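Local coordinates for VirK protein (Legionella pneumophila, PDB 5XTA), which is of unknown molecular function but belongs to the VirK family, has a novel fold and is probably exported through type II secretion, at residues Asn45-Ile50 and Val55-Arg60. The protein carries 3 engineered substitutions. Sequence-based numbering, arbitrary orientation.
Sequences NAVMVI and VTASDR. Engineered in segment 45-50: I50 (natural residue Val). With SO4 (sulfate ion), chain F.
M48 and T56 form an antiparallel hydrogen-bonded pair: M48 N donates to T56 O (2.9 Å) and T56 N returns the bond to M48 O, with N-H...O angles of 151° and 164°. V49 and V55 make the adjacent non-hydrogen-bonded pair. Toward A46 the strands splay, CA-CA growing from 4.6 Å at V47-A57 to 7.9 Å at A46-S58; a water spans the gap, accepting from S58 N at 2.9 Å and lying close to A46 O. R60 NH2 and NH1 hydrogen-bond to O1 (2.7 Å) and, in the guanidinium plane, O3 of a sulfate probably from the crystallisation liquor; R60 of all three other subunits binds it too.

With V47 CG1 at chi1 60°, CG2 falls anti to the backbone N, touching V55 CG1 at 3.8 Å and lying 3.4 Å from T56 O. A57 CB meets this methyl more loosely. On the M48-T56 face, T56 OG1 sits 3.8 Å from M48 CB; the selenomethionine, bent at chi3, carries CE off from T56.

Strands 46-50 and 54-63 form a beta hairpin, 46-50 an outermost strand of the sheet within this chain. Helix 7-15 packs on V47, V49 and V55; strand 74-83 bonds to 54-63, and the second subunit extends the sheet beyond 46-50.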
# COMPACT_ATOMS: atom_id res chain seq x y z
N ASN A 45 6.43 -0.14 1.53
CA ASN A 45 6.65 -0.01 0.08
C ASN A 45 7.93 0.77 -0.28
O ASN A 45 8.24 0.90 -1.45
CB ASN A 45 5.44 0.62 -0.58
CG ASN A 45 5.44 2.11 -0.50
OD1 ASN A 45 5.72 2.70 0.57
ND2 ASN A 45 5.13 2.76 -1.62
N ALA A 46 8.64 1.28 0.75
CA ALA A 46 9.87 2.06 0.61
C ALA A 46 10.88 1.71 1.72
O ALA A 46 10.52 1.38 2.85
CB ALA A 46 9.56 3.54 0.67
N VAL A 47 12.16 1.75 1.37
CA VAL A 47 13.24 1.37 2.29
C VAL A 47 14.50 2.06 1.76
O VAL A 47 14.61 2.38 0.54
CB VAL A 47 13.36 -0.18 2.39
CG1 VAL A 47 13.66 -0.78 1.04
CG2 VAL A 47 14.41 -0.63 3.40
N MSE A 48 15.44 2.29 2.67
CA MSE A 48 16.65 3.04 2.32
C MSE A 48 17.84 2.39 2.93
O MSE A 48 17.73 1.83 4.01
CB MSE A 48 16.71 4.44 2.89
CG MSE A 48 15.44 5.22 2.74
SE MSE A 48 15.71 7.12 3.27
CE MSE A 48 17.51 7.55 2.55
N VAL A 49 18.98 2.50 2.23
CA VAL A 49 20.28 2.14 2.78
C VAL A 49 21.05 3.44 2.90
O VAL A 49 21.19 4.14 1.91
CB VAL A 49 21.03 1.20 1.86
CG1 VAL A 49 22.34 0.77 2.50
CG2 VAL A 49 20.16 -0.02 1.53
N ILE A 50 21.46 3.78 4.11
CA ILE A 50 22.19 5.01 4.41
C ILE A 50 23.66 4.66 4.54
O ILE A 50 24.03 3.85 5.41
CB ILE A 50 21.78 5.66 5.73
CG1 ILE A 50 20.27 5.72 5.90
CG2 ILE A 50 22.38 7.07 5.83
CD1 ILE A 50 19.59 6.58 4.88
N VAL A 55 20.17 0.41 7.37
CA VAL A 55 18.94 0.25 6.60
C VAL A 55 17.80 0.81 7.41
O VAL A 55 17.65 0.48 8.61
CB VAL A 55 18.64 -1.23 6.34
CG1 VAL A 55 17.27 -1.44 5.71
CG2 VAL A 55 19.71 -1.84 5.46
N THR A 56 16.97 1.64 6.76
CA THR A 56 15.85 2.23 7.45
C THR A 56 14.59 2.16 6.65
O THR A 56 14.60 2.11 5.43
CB THR A 56 16.09 3.71 7.82
OG1 THR A 56 16.16 4.49 6.62
CG2 THR A 56 17.38 3.87 8.55
N ALA A 57 13.48 2.11 7.37
CA ALA A 57 12.16 2.09 6.75
C ALA A 57 11.17 2.48 7.78
O ALA A 57 11.50 2.53 8.94
CB ALA A 57 11.81 0.71 6.22
N SER A 58 9.95 2.76 7.36
CA SER A 58 8.88 3.10 8.33
C SER A 58 7.52 2.69 7.84
O SER A 58 7.34 2.38 6.64
CB SER A 58 8.90 4.61 8.62
OG SER A 58 8.52 5.39 7.50
N ASP A 59 6.55 2.67 8.75
CA ASP A 59 5.17 2.28 8.44
C ASP A 59 4.25 3.07 9.35
O ASP A 59 4.45 3.10 10.56
CB ASP A 59 4.93 0.74 8.64
CG ASP A 59 3.47 0.31 8.34
OD1 ASP A 59 3.00 0.42 7.22
OD2 ASP A 59 2.74 -0.15 9.22
N ARG A 60 3.29 3.74 8.75
CA ARG A 60 2.26 4.48 9.47
C ARG A 60 1.03 3.59 9.46
O ARG A 60 0.39 3.41 8.41
CB ARG A 60 1.96 5.80 8.80
CG ARG A 60 0.88 6.59 9.54
CD ARG A 60 0.50 7.86 8.83
NE ARG A 60 -0.23 7.58 7.60
CZ ARG A 60 -1.06 8.42 6.99
NH1 ARG A 60 -1.37 9.61 7.49
NH2 ARG A 60 -1.63 8.05 5.87
S SO4 F . -4.46 10.13 5.23
O1 SO4 F . -3.95 8.86 4.67
O2 SO4 F . -5.38 10.77 4.27
O3 SO4 F . -3.32 11.04 5.49
O4 SO4 F . -5.17 9.87 6.50
O HOH W 1 7.04 2.94 3.35
O HOH W 2 9.68 3.07 4.47